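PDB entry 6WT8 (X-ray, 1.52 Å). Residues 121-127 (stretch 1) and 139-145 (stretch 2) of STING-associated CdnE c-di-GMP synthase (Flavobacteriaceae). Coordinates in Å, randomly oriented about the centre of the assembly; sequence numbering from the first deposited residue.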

# COMPACT_ATOMS: atom_id res chain seq x y z
N GLY A 121 9.86 -8.95 24.37
CA GLY A 121 9.32 -7.60 24.43
C GLY A 121 8.14 -7.48 25.36
O GLY A 121 7.98 -6.45 26.02
N LEU A 122 7.27 -8.50 25.40
CA LEU A 122 6.14 -8.46 26.32
C LEU A 122 6.64 -8.42 27.76
O LEU A 122 6.16 -7.62 28.57
CB LEU A 122 5.23 -9.69 26.09
CG LEU A 122 4.06 -9.93 27.04
CD1 LEU A 122 3.05 -8.79 27.11
CD2 LEU A 122 3.38 -11.25 26.68
N GLU A 123 7.58 -9.31 28.08
CA GLU A 123 8.14 -9.35 29.44
C GLU A 123 8.79 -8.03 29.79
O GLU A 123 8.60 -7.51 30.89
CB GLU A 123 9.16 -10.48 29.51
CG GLU A 123 8.49 -11.82 29.60
CD GLU A 123 7.61 -11.87 30.82
OE1 GLU A 123 8.08 -11.45 31.91
OE2 GLU A 123 6.44 -12.29 30.68
N LYS A 124 9.61 -7.51 28.89
CA LYS A 124 10.28 -6.24 29.16
C LYS A 124 9.27 -5.14 29.43
O LYS A 124 9.42 -4.35 30.38
CB LYS A 124 11.15 -5.87 27.96
CG LYS A 124 11.88 -4.53 28.04
CD LYS A 124 12.72 -4.34 26.79
CE LYS A 124 13.67 -3.16 26.92
NZ LYS A 124 14.26 -2.81 25.59
N ALA A 125 8.20 -5.08 28.61
CA ALA A 125 7.23 -4.00 28.77
C ALA A 125 6.48 -4.11 30.09
O ALA A 125 6.34 -3.12 30.82
CB ALA A 125 6.25 -4.01 27.58
N LEU A 126 6.01 -5.31 30.44
CA LEU A 126 5.28 -5.50 31.69
C LEU A 126 6.13 -5.26 32.92
O LEU A 126 5.60 -4.98 34.00
CB LEU A 126 4.71 -6.91 31.77
CG LEU A 126 3.41 -7.11 31.02
CD1 LEU A 126 3.20 -8.60 30.93
CD2 LEU A 126 2.32 -6.46 31.84
N ASN A 127 7.44 -5.40 32.81
CA ASN A 127 8.28 -5.16 33.95
C ASN A 127 8.73 -3.72 34.06
O ASN A 127 9.47 -3.40 34.99
CB ASN A 127 9.48 -6.09 33.90
CG ASN A 127 9.09 -7.49 34.25
OD1 ASN A 127 8.27 -7.72 35.15
ND2 ASN A 127 9.64 -8.45 33.52
N ASN A 139 -3.92 -4.17 28.90
CA ASN A 139 -3.90 -4.92 27.66
C ASN A 139 -2.75 -5.92 27.64
O ASN A 139 -2.93 -7.09 27.29
CB ASN A 139 -3.79 -3.95 26.48
CG ASN A 139 -5.08 -3.25 26.20
OD1 ASN A 139 -6.13 -3.71 26.63
ND2 ASN A 139 -5.01 -2.13 25.50
N LEU A 140 -1.56 -5.46 28.03
CA LEU A 140 -0.41 -6.35 28.04
C LEU A 140 -0.62 -7.50 29.00
O LEU A 140 -0.27 -8.65 28.69
CB LEU A 140 0.85 -5.57 28.45
CG LEU A 140 1.40 -4.63 27.38
CD1 LEU A 140 2.44 -3.71 28.02
CD2 LEU A 140 2.05 -5.34 26.21
N LYS A 141 -1.17 -7.20 30.17
CA LYS A 141 -1.37 -8.23 31.19
C LYS A 141 -2.30 -9.31 30.67
O LYS A 141 -2.06 -10.51 30.89
CB LYS A 141 -1.91 -7.58 32.47
CG LYS A 141 -1.97 -8.52 33.66
CD LYS A 141 -2.39 -7.79 34.94
CE LYS A 141 -3.86 -7.39 34.90
NZ LYS A 141 -4.27 -6.63 36.11
N LYS A 142 -3.34 -8.92 29.93
CA LYS A 142 -4.26 -9.93 29.41
C LYS A 142 -3.59 -10.83 28.38
O LYS A 142 -3.85 -12.03 28.33
CB LYS A 142 -5.51 -9.29 28.83
CG LYS A 142 -6.43 -8.68 29.85
CD LYS A 142 -7.66 -8.04 29.18
CE LYS A 142 -8.57 -7.35 30.21
NZ LYS A 142 -10.03 -7.47 29.89
N HIS A 143 -2.71 -10.26 27.53
CA HIS A 143 -1.97 -11.10 26.59
C HIS A 143 -1.08 -12.08 27.32
O HIS A 143 -1.01 -13.27 26.94
CB HIS A 143 -1.15 -10.24 25.63
CG HIS A 143 -1.99 -9.64 24.55
ND1 HIS A 143 -2.43 -10.36 23.46
CD2 HIS A 143 -2.48 -8.39 24.41
CE1 HIS A 143 -3.16 -9.57 22.69
NE2 HIS A 143 -3.23 -8.38 23.27
N LYS A 144 -0.37 -11.62 28.35
CA LYS A 144 0.43 -12.51 29.16
C LYS A 144 -0.43 -13.58 29.84
O LYS A 144 -0.06 -14.76 29.87
CB LYS A 144 1.20 -11.69 30.19
CG LYS A 144 1.94 -12.51 31.22
CD LYS A 144 3.23 -13.03 30.66
CE LYS A 144 3.97 -13.81 31.73
NZ LYS A 144 4.28 -12.96 32.92
N GLU A 145 -1.58 -13.18 30.42
CA GLU A 145 -2.40 -14.12 31.19
C GLU A 145 -3.06 -15.17 30.30
O GLU A 145 -3.26 -16.31 30.73
CB GLU A 145 -3.49 -13.38 31.97
CG GLU A 145 -3.02 -12.63 33.22
CD GLU A 145 -4.05 -11.63 33.74
OE1 GLU A 145 -3.80 -10.98 34.79
OE2 GLU A 145 -5.12 -11.49 33.10

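What does the start of stretch 2 offer its partner? N139 lies out of reach of stretch 1, so the contact begins with L140, whose CA-to-CB bond points toward the other helix. Its side chain is buried and meets three residues. L140 CD2 lies 3.7 Å from L122 CD1, L140 CD1 is 3.8 Å from A125 CB, and L140 CB is 3.8 Å from L126 CD2. A branched leucine suits this place because its two methyls can touch different neighbours. The small side chain of A125 also points toward stretch 2, and its methyl suffices to reach L140.

How close do the helices come here? Their axes approach to 10.2 Å and run at 135° to each other, nearer antiparallel than parallel. L126 CA and L140 CA are 6.8 Å apart. L122 is buried, and its CD1 packs 3.7 Å from L140 O, a carbonyl already bonded within its own helix to K144 N (3.0 Å). L126, its CA-to-CB bond pointing toward stretch 2, sets its methyls against L140 and K144.

Do K141, K142 and H143 add much? Their part is slight. The CA-to-CB bond of K141 points away, although L126 CD2 comes within 3.9 Å of K141 N. K142 is out of reach. H143 starts toward stretch 1, but the end of its side chain leads away and NE2 is hydrogen-bonded elsewhere in the structure.

Why is K144, though exposed, so well covered by stretch 1? Its long side chain combines an aliphatic stem with a charged tip. Near the backbone, K144 CB lies 3.8 Å from L126 CD1 and 4.2 Å from L122 CD2. Farther out, K144 NZ forms a salt bridge with E123 OE2 at 3.2 Å. E123 points away at CA-to-CB, yet its m, m rotamer brings the carboxylate back within reach. No hydrogen bond crosses between the stretches; apolar packing and this ion pair accompany 349 Å² of buried surface, and E145 lies beyond the contact.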